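Local coordinates for protein UDP-N-acetylglucosamine 4,6-dehydratase (Vibrio fischeri, PDB 3PVZ) that binds NAD and is probably a lyase that dehydrates UDP-N-acetylglucosamine to a 4-keto-6-deoxy sugar nucleotide, at residues 7-12 with 278-283; 147-152 with 187-192; 258-263 with 332-337; 269-274 with 309-314. All blocks are in the same frame, centred on the assembly; numbering follows the deposited sequence.

Interaction 1 (7-12 with 278-283); sequences ILSLIG and LKQLGY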
loop_
_atom_site.group_PDB
_atom_site.type_symbol
_atom_site.label_atom_id
_atom_site.label_comp_id
_atom_site.label_asym_id
_atom_site.label_seq_id
_atom_site.Cartn_x
_atom_site.Cartn_y
_atom_site.Cartn_z
ATOM N N ILE A 7 -19.823 1.967 -14.006
ATOM C CA ILE A 7 -18.751 2.961 -14.006
ATOM C C ILE A 7 -18.878 3.804 -15.286
ATOM O O ILE A 7 -18.777 5.025 -15.239
ATOM C CB ILE A 7 -17.327 2.337 -13.907
ATOM C CG1 ILE A 7 -17.161 1.562 -12.590
ATOM C CG2 ILE A 7 -16.246 3.444 -14.023
ATOM C CD1 ILE A 7 -15.731 1.012 -12.324
ATOM N N LEU A 8 -19.109 3.138 -16.420
ATOM C CA LEU A 8 -19.294 3.819 -17.705
ATOM C C LEU A 8 -20.359 4.887 -17.641
ATOM O O LEU A 8 -20.097 6.053 -17.955
ATOM C CB LEU A 8 -19.629 2.819 -18.824
ATOM C CG LEU A 8 -18.417 2.118 -19.460
ATOM C CD1 LEU A 8 -18.868 1.074 -20.483
ATOM C CD2 LEU A 8 -17.482 3.130 -20.118
ATOM N N SER A 9 -21.562 4.516 -17.221
ATOM C CA SER A 9 -22.611 5.517 -17.094
ATOM C C SER A 9 -22.149 6.674 -16.194
ATOM O O SER A 9 -22.438 7.812 -16.494
ATOM C CB SER A 9 -23.940 4.909 -16.608
ATOM O OG SER A 9 -23.743 4.019 -15.520
ATOM N N LEU A 10 -21.395 6.403 -15.134
ATOM C CA LEU A 10 -20.876 7.488 -14.283
ATOM C C LEU A 10 -19.932 8.433 -15.012
ATOM O O LEU A 10 -19.938 9.628 -14.740
ATOM C CB LEU A 10 -20.181 6.968 -13.030
ATOM C CG LEU A 10 -21.127 6.635 -11.890
ATOM C CD1 LEU A 10 -20.349 6.149 -10.720
ATOM C CD2 LEU A 10 -21.951 7.866 -11.500
ATOM N N ILE A 11 -19.137 7.923 -15.944
ATOM C CA ILE A 11 -18.202 8.801 -16.642
ATOM C C ILE A 11 -18.759 9.237 -17.991
ATOM O O ILE A 11 -18.005 9.492 -18.943
ATOM C CB ILE A 11 -16.749 8.208 -16.730
ATOM C CG1 ILE A 11 -16.734 6.810 -17.353
ATOM C CG2 ILE A 11 -16.148 8.151 -15.364
ATOM C CD1 ILE A 11 -15.328 6.254 -17.606
ATOM N N GLY A 12 -20.085 9.331 -18.075
ATOM C CA GLY A 12 -20.745 9.990 -19.210
ATOM C C GLY A 12 -20.561 9.316 -20.550
ATOM O O GLY A 12 -20.529 9.985 -21.580
ATOM N N LEU A 278 -23.983 10.053 -6.657
ATOM C CA LEU A 278 -24.998 10.144 -5.599
ATOM C C LEU A 278 -26.394 9.817 -6.115
ATOM O O LEU A 278 -27.144 9.158 -5.438
ATOM C CB LEU A 278 -25.001 11.532 -4.973
ATOM C CG LEU A 278 -23.782 11.849 -4.123
ATOM C CD1 LEU A 278 -23.728 13.321 -3.734
ATOM C CD2 LEU A 278 -23.782 10.970 -2.901
ATOM N N LYS A 279 -26.740 10.255 -7.321
ATOM C CA LYS A 279 -28.061 9.941 -7.892
ATOM C C LYS A 279 -28.181 8.458 -8.203
ATOM O O LYS A 279 -29.232 7.865 -7.990
ATOM C CB LYS A 279 -28.326 10.743 -9.158
ATOM C CG LYS A 279 -28.326 12.235 -8.919
ATOM C CD LYS A 279 -29.189 12.942 -9.940
ATOM C CE LYS A 279 -29.138 14.451 -9.784
ATOM N NZ LYS A 279 -29.568 15.066 -11.061
ATOM N N GLN A 280 -27.099 7.863 -8.699
ATOM C CA GLN A 280 -27.082 6.422 -8.968
ATOM C C GLN A 280 -27.234 5.627 -7.649
ATOM O O GLN A 280 -27.757 4.525 -7.656
ATOM C CB GLN A 280 -25.821 6.013 -9.766
ATOM C CG GLN A 280 -26.108 5.130 -11.000
ATOM C CD GLN A 280 -24.915 4.998 -11.973
ATOM O OE1 GLN A 280 -24.903 5.607 -13.056
ATOM N NE2 GLN A 280 -23.920 4.187 -11.594
ATOM N N LEU A 281 -26.788 6.208 -6.529
ATOM C CA LEU A 281 -26.965 5.640 -5.174
ATOM C C LEU A 281 -28.321 6.007 -4.535
ATOM O O LEU A 281 -28.641 5.551 -3.440
ATOM C CB LEU A 281 -25.822 6.119 -4.245
ATOM C CG LEU A 281 -24.542 5.278 -4.068
ATOM C CD1 LEU A 281 -24.335 4.305 -5.217
ATOM C CD2 LEU A 281 -23.308 6.164 -3.878
ATOM N N GLY A 282 -29.101 6.852 -5.198
ATOM C CA GLY A 282 -30.420 7.242 -4.703
ATOM C C GLY A 282 -30.397 8.438 -3.773
ATOM O O GLY A 282 -31.334 8.638 -2.998
ATOM N N TYR A 283 -29.347 9.251 -3.863
ATOM C CA TYR A 283 -29.223 10.445 -3.028
ATOM C C TYR A 283 -29.271 11.736 -3.868
ATOM O O TYR A 283 -28.832 11.769 -5.019
ATOM C CB TYR A 283 -27.917 10.408 -2.228
ATOM C CG TYR A 283 -27.815 9.348 -1.139
ATOM C CD1 TYR A 283 -28.672 9.355 -0.036
ATOM C CD2 TYR A 283 -26.816 8.380 -1.178
ATOM C CE1 TYR A 283 -28.560 8.389 0.978
ATOM C CE2 TYR A 283 -26.694 7.416 -0.179
ATOM C CZ TYR A 283 -27.566 7.429 0.901
ATOM O OH TYR A 283 -27.418 6.480 1.892
#
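A small, partly buried contact of mixed polar and apolar character joins Ser9 and Leu10 of the short N-terminal helix 7-10 to Gln280, near the C-terminal end of helix 270-280, about 24 Å from the centre of the chain. The backbones stay apart, with 8.2 Å between Leu10 CA and Gln280 CA, and the long glutamine spans the gap. Gln280 was modelled in two conformations, and the whole contact rests on the one described here, in which the chain is extended beyond CG (chi2 166°) and carries the carboxamide across to the other helix. Both helices end in a Schellman motif with a glycine of positive phi at C-prime, Gly12 on one side and Gly282 on the other. In the second, Tyr283 N reaches back 2.7 Å to Leu278 O. The isobutyl group of Leu10 lies against the carboxamide, CG 3.7 Å from Gln280 NE2 and CD2 4.0 Å from Gln280 OE1. Leu10 is buried, for it also packs on Lys276 and Tyr277 of the same helix 270-280. Ser9 OG is hydrogen-bonded to Ser6 O; its 3.2 Å approach to Gln280 OE1 competes for the same proton and is not settled.

Interaction 2 (147-152 with 187-192); sequences KTIQQS and MRKSEE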
loop_
_atom_site.group_PDB
_atom_site.type_symbol
_atom_site.label_atom_id
_atom_site.label_comp_id
_atom_site.label_asym_id
_atom_site.label_seq_id
_atom_site.Cartn_x
_atom_site.Cartn_y
_atom_site.Cartn_z
ATOM N N LYS A 147 16.429 -1.872 -11.895
ATOM C CA LYS A 147 16.842 -3.206 -11.457
ATOM C C LYS A 147 15.981 -4.340 -12.042
ATOM O O LYS A 147 16.508 -5.343 -12.481
ATOM C CB LYS A 147 16.866 -3.309 -9.913
ATOM C CG LYS A 147 17.286 -4.730 -9.403
ATOM C CD LYS A 147 17.107 -4.880 -7.921
ATOM C CE LYS A 147 15.624 -5.045 -7.534
ATOM N NZ LYS A 147 15.572 -5.265 -6.018
ATOM N N THR A 148 14.664 -4.216 -12.009
ATOM C CA THR A 148 13.783 -5.301 -12.482
ATOM C C THR A 148 13.916 -5.420 -14.029
ATOM O O THR A 148 13.788 -6.474 -14.603
ATOM C CB THR A 148 12.350 -5.055 -12.106
ATOM O OG1 THR A 148 11.965 -3.748 -12.555
ATOM C CG2 THR A 148 12.077 -5.194 -10.511
ATOM N N ILE A 149 14.166 -4.329 -14.708
ATOM C CA ILE A 149 14.532 -4.443 -16.131
ATOM C C ILE A 149 15.841 -5.262 -16.322
ATOM O O ILE A 149 15.893 -6.178 -17.167
ATOM C CB ILE A 149 14.671 -3.077 -16.844
ATOM C CG1 ILE A 149 13.338 -2.314 -16.787
ATOM C CG2 ILE A 149 15.024 -3.291 -18.335
ATOM C CD1 ILE A 149 13.462 -0.859 -17.178
ATOM N N GLN A 150 16.869 -4.966 -15.535
ATOM C CA GLN A 150 18.147 -5.701 -15.633
ATOM C C GLN A 150 17.945 -7.186 -15.323
ATOM O O GLN A 150 18.450 -8.059 -16.036
ATOM C CB GLN A 150 19.241 -5.080 -14.726
ATOM C CG GLN A 150 20.586 -5.779 -14.872
ATOM C CD GLN A 150 21.221 -5.484 -16.245
ATOM O OE1 GLN A 150 21.294 -4.353 -16.619
ATOM N NE2 GLN A 150 21.619 -6.507 -16.989
ATOM N N GLN A 151 17.090 -7.492 -14.318
ATOM C CA GLN A 151 16.814 -8.856 -13.982
ATOM C C GLN A 151 16.033 -9.530 -15.118
ATOM O O GLN A 151 16.145 -10.736 -15.338
ATOM C CB GLN A 151 16.035 -8.917 -12.672
ATOM C CG GLN A 151 16.795 -8.380 -11.512
ATOM C CD GLN A 151 15.948 -8.315 -10.278
ATOM O OE1 GLN A 151 14.745 -8.059 -10.345
ATOM N NE2 GLN A 151 16.564 -8.520 -9.148
ATOM N N SER A 152 15.213 -8.771 -15.816
ATOM C CA SER A 152 14.497 -9.302 -16.958
ATOM C C SER A 152 15.449 -9.597 -18.161
ATOM O O SER A 152 15.300 -10.647 -18.820
ATOM C CB SER A 152 13.402 -8.321 -17.371
ATOM O OG SER A 152 12.449 -8.135 -16.328
HETATM N N MSE A 187 15.241 4.385 -21.392
HETATM C CA MSE A 187 15.804 4.536 -22.707
HETATM C C MSE A 187 17.129 3.792 -22.768
HETATM O O MSE A 187 17.403 3.186 -23.777
HETATM C CB MSE A 187 15.959 6.010 -23.121
HETATM C CG MSE A 187 14.674 6.755 -23.490
HETATM SE SE MSE A 187 13.340 5.830 -24.637
HETATM C CE MSE A 187 12.155 5.103 -23.221
ATOM N N ARG A 188 17.942 3.817 -21.710
ATOM C CA ARG A 188 19.219 3.101 -21.738
ATOM C C ARG A 188 18.971 1.619 -21.825
ATOM O O ARG A 188 19.627 0.930 -22.610
ATOM C CB ARG A 188 20.075 3.370 -20.519
ATOM C CG ARG A 188 21.324 2.524 -20.471
ATOM C CD ARG A 188 22.377 3.085 -19.492
ATOM N NE ARG A 188 21.965 2.896 -18.102
ATOM C CZ ARG A 188 22.684 3.266 -17.057
ATOM N NH1 ARG A 188 22.220 3.055 -15.842
ATOM N NH2 ARG A 188 23.865 3.878 -17.220
ATOM N N LYS A 189 18.045 1.132 -21.007
ATOM C CA LYS A 189 17.689 -0.306 -21.002
ATOM C C LYS A 189 17.046 -0.814 -22.280
ATOM O O LYS A 189 17.131 -1.999 -22.589
ATOM C CB LYS A 189 16.756 -0.628 -19.840
ATOM C CG LYS A 189 17.464 -0.687 -18.474
ATOM C CD LYS A 189 18.621 -1.707 -18.502
ATOM C CE LYS A 189 19.227 -1.979 -17.138
ATOM N NZ LYS A 189 19.776 -0.781 -16.507
ATOM N N SER A 190 16.386 0.077 -23.004
ATOM C CA SER A 190 15.777 -0.267 -24.270
ATOM C C SER A 190 16.775 -0.531 -25.389
ATOM O O SER A 190 16.379 -1.026 -26.417
ATOM C CB SER A 190 14.808 0.811 -24.726
ATOM O OG SER A 190 15.471 1.962 -25.092
ATOM N N GLU A 191 18.049 -0.198 -25.190
ATOM C CA GLU A 191 19.128 -0.666 -26.089
ATOM C C GLU A 191 19.457 -2.164 -25.883
ATOM O O GLU A 191 20.265 -2.687 -26.623
ATOM C CB GLU A 191 20.408 0.173 -25.879
ATOM C CG GLU A 191 20.205 1.640 -26.283
ATOM C CD GLU A 191 21.327 2.581 -25.867
ATOM O OE1 GLU A 191 22.127 2.224 -24.995
ATOM O OE2 GLU A 191 21.376 3.718 -26.398
ATOM N N GLU A 192 18.867 -2.820 -24.866
ATOM C CA GLU A 192 19.116 -4.244 -24.610
ATOM C C GLU A 192 17.880 -5.131 -24.571
ATOM O O GLU A 192 18.026 -6.310 -24.669
ATOM C CB GLU A 192 19.806 -4.437 -23.278
ATOM C CG GLU A 192 21.213 -3.889 -23.272
ATOM C CD GLU A 192 21.861 -4.091 -21.959
ATOM O OE1 GLU A 192 21.964 -3.073 -21.285
ATOM O OE2 GLU A 192 22.215 -5.250 -21.597
HETATM O O HOH W 1 23.030 -6.299 -19.286
#
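Ile149 and Lys189 bring helix 131-154 and the later part of helix 174-189 to within 7.1 Å, measured from Ile149 CA to Lys189 CA. Both side chains leave the backbone toward the opposite segment, and the alkyl part of the lysine does most of the packing. The CG2 branch of Ile149 sits 3.5 Å from Lys189 CB and 3.6 Å from Lys189 CG; the Ile149 side chain also touches Ile193 and Tyr160 of strand 159-163. Lys189 is bent at chi2 (-56°) and again at chi4 (-60°), a course that takes its far end past Gln150. The two chains cross there at about a right angle, with Gln150 OE1 3.2 Å from Lys189 CE. At 3.9 Å from Gln150 OE1, the ammonium NZ makes no hydrogen bond to it; its salt bridge is to Asp146, one turn back on helix 131-154. The amide nitrogen of Gln150 is bonded to Asp154 and also to a water, which donates 2.7 Å to Glu192 OE2 and so links the segments a second time. In the Rossmann-type sheet these helices are the connections of two successive beta-alpha-beta crossovers, running from strand 115-118 to 159-163 and on to 194-198. Lysine here serves two environments at once: its methylenes fill the helix interface, the salt bridge to Asp146 probably offsets the charge of the ammonium, and the CH2 next to the ammonium may be polarised by it, which would make the close approach of the glutamine oxygen tolerable.

Interaction 3 (258-263 with 332-337); sequences FPKLSE and LDMARF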
loop_
_atom_site.group_PDB
_atom_site.type_symbol
_atom_site.label_atom_id
_atom_site.label_comp_id
_atom_site.label_asym_id
_atom_site.label_seq_id
_atom_site.Cartn_x
_atom_site.Cartn_y
_atom_site.Cartn_z
ATOM N N PHE A 258 -1.641 4.946 -26.057
ATOM C CA PHE A 258 -2.607 5.831 -25.333
ATOM C C PHE A 258 -3.957 5.817 -26.004
ATOM O O PHE A 258 -4.048 5.513 -27.200
ATOM C CB PHE A 258 -2.103 7.270 -25.276
ATOM C CG PHE A 258 -2.049 7.935 -26.630
ATOM C CD1 PHE A 258 -0.949 7.773 -27.451
ATOM C CD2 PHE A 258 -3.122 8.708 -27.096
ATOM C CE1 PHE A 258 -0.908 8.371 -28.703
ATOM C CE2 PHE A 258 -3.071 9.287 -28.349
ATOM C CZ PHE A 258 -1.972 9.122 -29.143
ATOM N N PRO A 259 -5.010 6.150 -25.247
ATOM C CA PRO A 259 -6.337 6.182 -25.817
ATOM C C PRO A 259 -6.572 7.412 -26.658
ATOM O O PRO A 259 -6.318 8.552 -26.219
ATOM C CB PRO A 259 -7.248 6.163 -24.587
ATOM C CG PRO A 259 -6.505 6.822 -23.566
ATOM C CD PRO A 259 -5.049 6.418 -23.810
ATOM N N LYS A 260 -7.004 7.168 -27.897
ATOM C CA LYS A 260 -7.398 8.248 -28.774
ATOM C C LYS A 260 -8.609 8.961 -28.160
ATOM O O LYS A 260 -9.430 8.343 -27.480
ATOM C CB LYS A 260 -7.728 7.740 -30.169
ATOM C CG LYS A 260 -6.526 7.264 -30.963
ATOM C CD LYS A 260 -6.977 6.445 -32.174
ATOM C CE LYS A 260 -5.967 6.473 -33.302
ATOM N NZ LYS A 260 -6.406 5.560 -34.363
ATOM N N LEU A 261 -8.682 10.275 -28.355
ATOM C CA LEU A 261 -9.833 11.035 -27.889
ATOM C C LEU A 261 -10.899 10.751 -28.924
ATOM O O LEU A 261 -10.802 11.218 -30.031
ATOM C CB LEU A 261 -9.521 12.529 -27.793
ATOM C CG LEU A 261 -8.285 12.970 -26.982
ATOM C CD1 LEU A 261 -8.255 14.501 -26.932
ATOM C CD2 LEU A 261 -8.208 12.384 -25.559
ATOM N N SER A 262 -11.857 9.905 -28.577
ATOM C CA SER A 262 -12.973 9.605 -29.443
ATOM C C SER A 262 -14.040 10.589 -29.089
ATOM O O SER A 262 -13.946 11.298 -28.084
ATOM C CB SER A 262 -13.522 8.209 -29.179
ATOM O OG SER A 262 -14.499 8.269 -28.139
ATOM N N GLU A 263 -15.090 10.575 -29.890
ATOM C CA GLU A 263 -16.215 11.501 -29.742
ATOM C C GLU A 263 -16.971 11.198 -28.469
ATOM O O GLU A 263 -17.661 12.074 -27.923
ATOM C CB GLU A 263 -17.169 11.390 -30.944
ATOM C CG GLU A 263 -18.444 12.293 -30.904
ATOM C CD GLU A 263 -18.172 13.756 -31.225
ATOM O OE1 GLU A 263 -18.670 14.221 -32.275
ATOM O OE2 GLU A 263 -17.478 14.438 -30.433
ATOM N N LEU A 332 3.937 10.105 -34.276
ATOM C CA LEU A 332 2.805 9.281 -33.954
ATOM C C LEU A 332 2.609 8.167 -34.974
ATOM O O LEU A 332 2.983 8.296 -36.122
ATOM C CB LEU A 332 1.542 10.134 -33.915
ATOM C CG LEU A 332 1.421 11.190 -32.817
ATOM C CD1 LEU A 332 2.460 12.272 -33.001
ATOM C CD2 LEU A 332 0.011 11.839 -32.835
ATOM N N ASP A 333 2.008 7.071 -34.543
ATOM C CA ASP A 333 1.368 6.142 -35.459
ATOM C C ASP A 333 -0.116 6.038 -35.053
ATOM O O ASP A 333 -0.474 5.348 -34.070
ATOM C CB ASP A 333 2.091 4.795 -35.413
ATOM C CG ASP A 333 1.437 3.716 -36.275
ATOM O OD1 ASP A 333 0.305 3.913 -36.771
ATOM O OD2 ASP A 333 2.075 2.639 -36.444
HETATM N N MSE A 334 -0.962 6.738 -35.806
HETATM C CA MSE A 334 -2.411 6.716 -35.589
HETATM C C MSE A 334 -3.126 5.761 -36.539
HETATM O O MSE A 334 -4.352 5.601 -36.449
HETATM C CB MSE A 334 -3.014 8.122 -35.746
HETATM C CG MSE A 334 -2.378 9.193 -34.859
HETATM SE SE MSE A 334 -2.414 8.742 -32.952
HETATM C CE MSE A 334 -3.974 9.819 -32.472
ATOM N N ALA A 335 -2.350 5.113 -37.412
ATOM C CA ALA A 335 -2.870 4.180 -38.431
ATOM C C ALA A 335 -3.020 2.733 -37.966
ATOM O O ALA A 335 -3.930 2.042 -38.405
ATOM C CB ALA A 335 -1.978 4.222 -39.689
ATOM N N ARG A 336 -2.134 2.265 -37.096
ATOM C CA ARG A 336 -2.104 0.842 -36.725
ATOM C C ARG A 336 -3.370 0.355 -36.018
ATOM O O ARG A 336 -3.841 -0.743 -36.262
ATOM C CB ARG A 336 -0.879 0.558 -35.864
ATOM C CG ARG A 336 -0.782 -0.870 -35.437
ATOM C CD ARG A 336 0.583 -1.201 -34.893
ATOM N NE ARG A 336 0.671 -2.624 -34.600
ATOM C CZ ARG A 336 1.525 -3.193 -33.765
ATOM N NH1 ARG A 336 2.405 -2.502 -33.064
ATOM N NH2 ARG A 336 1.486 -4.481 -33.633
ATOM N N PHE A 337 -3.908 1.159 -35.125
ATOM C CA PHE A 337 -5.102 0.769 -34.402
ATOM C C PHE A 337 -6.187 1.829 -34.586
ATOM O O PHE A 337 -5.896 2.996 -34.805
ATOM C CB PHE A 337 -4.806 0.576 -32.911
ATOM C CG PHE A 337 -3.842 -0.538 -32.619
ATOM C CD1 PHE A 337 -4.219 -1.857 -32.809
ATOM C CD2 PHE A 337 -2.553 -0.267 -32.147
ATOM C CE1 PHE A 337 -3.331 -2.875 -32.556
ATOM C CE2 PHE A 337 -1.669 -1.288 -31.856
ATOM C CZ PHE A 337 -2.053 -2.591 -32.058
#
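Lys260 leaves its backbone with CG beside the backbone N (chi1 -70°), and the extended chain carries its ammonium to the turn following strand 332-333. Selenomethionine Met334 does the reverse: bent at chi2 (-56°) and at chi3, it slides past the lysine in the opposite direction and brings CE to 3.9 Å from Lys260 CG. At the end of the lysine, NZ donates to Phe337 O at 2.7 Å and to Met334 O at 2.9 Å, approaching each carbonyl from a little out of its plane. A third bond, to Asp338 O, adds to the grip, and a single charged group thereby gathers the carbonyls of the turn. The turn has its own brace, an Asx motif: Asp333 OD1 accepts from Ala335 N, the Asx turn, and from Arg336 N. On the apolar side, Met334 SE lies 3.9 Å from Phe258 CZ and 67° off the ring normal, an oblique approach. Phe337 directs its ring elsewhere, onto Met246 and Phe250 of helix 237-250. Strand 340-344 runs antiparallel between strands 255-259 and 332-333, so the contact bridges across it at one margin of the large Rossmann-type sheet, combining a Met-aromatic contact with a lysine ammonium hydrogen-bonded to backbone carbonyls of the turn.

Interaction 4 (269-274 with 309-314); sequences SFADIA and CLFTSS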
loop_
_atom_site.group_PDB
_atom_site.type_symbol
_atom_site.label_atom_id
_atom_site.label_comp_id
_atom_site.label_asym_id
_atom_site.label_seq_id
_atom_site.Cartn_x
_atom_site.Cartn_y
_atom_site.Cartn_z
ATOM N N SER A 269 -16.167 17.136 -14.855
ATOM C CA SER A 269 -15.605 17.632 -13.606
ATOM C C SER A 269 -15.805 16.602 -12.509
ATOM O O SER A 269 -16.650 15.735 -12.630
ATOM C CB SER A 269 -16.249 18.976 -13.223
ATOM O OG SER A 269 -17.487 18.775 -12.555
ATOM N N PHE A 270 -15.004 16.707 -11.459
ATOM C CA PHE A 270 -15.107 15.843 -10.327
ATOM C C PHE A 270 -16.447 16.026 -9.620
ATOM O O PHE A 270 -17.043 15.045 -9.181
ATOM C CB PHE A 270 -13.960 16.097 -9.337
ATOM C CG PHE A 270 -12.623 15.622 -9.821
ATOM C CD1 PHE A 270 -12.320 14.283 -9.813
ATOM C CD2 PHE A 270 -11.689 16.505 -10.314
ATOM C CE1 PHE A 270 -11.114 13.824 -10.266
ATOM C CE2 PHE A 270 -10.465 16.056 -10.777
ATOM C CZ PHE A 270 -10.175 14.700 -10.759
ATOM N N ALA A 271 -16.878 17.276 -9.469
ATOM C CA ALA A 271 -18.182 17.566 -8.883
ATOM C C ALA A 271 -19.305 16.904 -9.687
ATOM O O ALA A 271 -20.250 16.314 -9.118
ATOM C CB ALA A 271 -18.418 19.073 -8.812
ATOM N N ASP A 272 -19.196 16.985 -11.006
ATOM C CA ASP A 272 -20.208 16.409 -11.858
ATOM C C ASP A 272 -20.265 14.883 -11.707
ATOM O O ASP A 272 -21.356 14.321 -11.651
ATOM C CB ASP A 272 -20.034 16.866 -13.297
ATOM C CG ASP A 272 -20.688 18.247 -13.555
ATOM O OD1 ASP A 272 -21.394 18.761 -12.661
ATOM O OD2 ASP A 272 -20.508 18.826 -14.649
ATOM N N ILE A 273 -19.117 14.226 -11.574
ATOM C CA ILE A 273 -19.119 12.775 -11.316
ATOM C C ILE A 273 -19.757 12.495 -9.974
ATOM O O ILE A 273 -20.541 11.576 -9.878
ATOM C CB ILE A 273 -17.724 12.138 -11.287
ATOM C CG1 ILE A 273 -16.980 12.302 -12.618
ATOM C CG2 ILE A 273 -17.814 10.635 -10.952
ATOM C CD1 ILE A 273 -17.666 11.723 -13.810
ATOM N N ALA A 274 -19.445 13.282 -8.944
ATOM C CA ALA A 274 -20.066 13.067 -7.623
ATOM C C ALA A 274 -21.601 13.122 -7.682
ATOM O O ALA A 274 -22.281 12.230 -7.199
ATOM C CB ALA A 274 -19.525 14.067 -6.560
ATOM N N CYS A 309 -22.673 18.024 0.137
ATOM C CA CYS A 309 -21.594 18.165 -0.793
ATOM C C CYS A 309 -20.938 19.512 -0.652
ATOM O O CYS A 309 -21.577 20.536 -0.392
ATOM C CB CYS A 309 -22.084 18.006 -2.224
ATOM S SG CYS A 309 -22.699 16.373 -2.606
ATOM N N LEU A 310 -19.634 19.495 -0.861
ATOM C CA LEU A 310 -18.832 20.678 -0.784
ATOM C C LEU A 310 -18.009 20.759 -2.037
ATOM O O LEU A 310 -16.961 20.125 -2.169
ATOM C CB LEU A 310 -17.964 20.613 0.452
ATOM C CG LEU A 310 -17.392 21.969 0.836
ATOM C CD1 LEU A 310 -17.558 22.252 2.356
ATOM C CD2 LEU A 310 -15.934 22.030 0.380
ATOM N N PHE A 311 -18.513 21.526 -2.981
ATOM C CA PHE A 311 -17.872 21.631 -4.269
ATOM C C PHE A 311 -17.002 22.870 -4.304
ATOM O O PHE A 311 -17.473 23.977 -4.249
ATOM C CB PHE A 311 -18.914 21.576 -5.360
ATOM C CG PHE A 311 -19.687 20.271 -5.394
ATOM C CD1 PHE A 311 -19.061 19.054 -5.126
ATOM C CD2 PHE A 311 -21.030 20.249 -5.716
ATOM C CE1 PHE A 311 -19.769 17.851 -5.185
ATOM C CE2 PHE A 311 -21.735 19.056 -5.772
ATOM C CZ PHE A 311 -21.103 17.861 -5.514
ATOM N N THR A 312 -15.703 22.633 -4.380
ATOM C CA THR A 312 -14.689 23.642 -4.144
ATOM C C THR A 312 -14.142 24.158 -5.462
ATOM O O THR A 312 -14.335 23.544 -6.488
ATOM C CB THR A 312 -13.528 23.023 -3.287
ATOM O OG1 THR A 312 -13.039 23.996 -2.363
ATOM C CG2 THR A 312 -12.370 22.483 -4.171
ATOM N N SER A 313 -13.450 25.280 -5.411
ATOM C CA SER A 313 -12.751 25.830 -6.565
ATOM C C SER A 313 -11.523 26.607 -6.058
ATOM O O SER A 313 -11.425 26.892 -4.860
ATOM C CB SER A 313 -13.685 26.747 -7.360
ATOM O OG SER A 313 -14.081 27.840 -6.581
ATOM N N SER A 314 -10.592 26.941 -6.947
ATOM C CA SER A 314 -9.374 27.624 -6.525
ATOM C C SER A 314 -8.930 28.659 -7.552
ATOM O O SER A 314 -8.617 28.299 -8.688
ATOM C CB SER A 314 -8.266 26.591 -6.317
ATOM O OG SER A 314 -7.745 26.196 -7.568
#
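Ala271 presents its methyl group over one face of the Phe311 ring, off toward its rim: CB is 3.9 Å from the ring centroid and only 18° off the ring normal, a CH-pi contact. The closest approach is 3.7 Å, between Ala271 CB and Phe311 CD1. One turn further along the helix, Ala274 meets the same ring obliquely, with CB 4.0 Å from Phe311 CE1. The two small alanines are consistent with the close approach of the backbones, 6.2 Å from Ala271 CA to Phe311 CA. The phenylalanine has its CG anti to the carbonyl carbon (chi1 -62°), a setting that turns the ring toward the helix, and Cys309 CB lies on the ring's opposite face. Val275 and Ala226 also touch the ring. At the start of the helix Ser269 is the N-cap, its OG accepting from Asp272 N at 2.9 Å. The contact packs helix 270-280 on the parallel sheet of strands 224-227, 306-312 and 284-287, an arrangement consistent with the C-terminal lobe that accompanies the Rossmann domain in extended short-chain dehydrogenases/reductases.

In the fold
Chemistry follows location in these four contacts. Interactions 2 and 4 are buried, yet interaction 2 mixes alkyl packing with polar ends at a helix pair whereas interaction 4 is purely apolar, alanine methyls on a ring. Interactions 1 and 3 are only partly buried: in interaction 1 a carboxamide meets side chains, in interaction 3 an ammonium meets backbone carbonyls. Interactions 1 and 4 share helix 270-280, which touches both segment 7-12, with Leu10 O 3.2 Å from Ile273 CD1, and strand 306-312, with Leu278 CD1 3.4 Å from Cys309 SG. Interactions 2 and 3 belong instead to the large sheet and its flanking helices; interaction 2 lies about 43 Å from interaction 1, centre to centre.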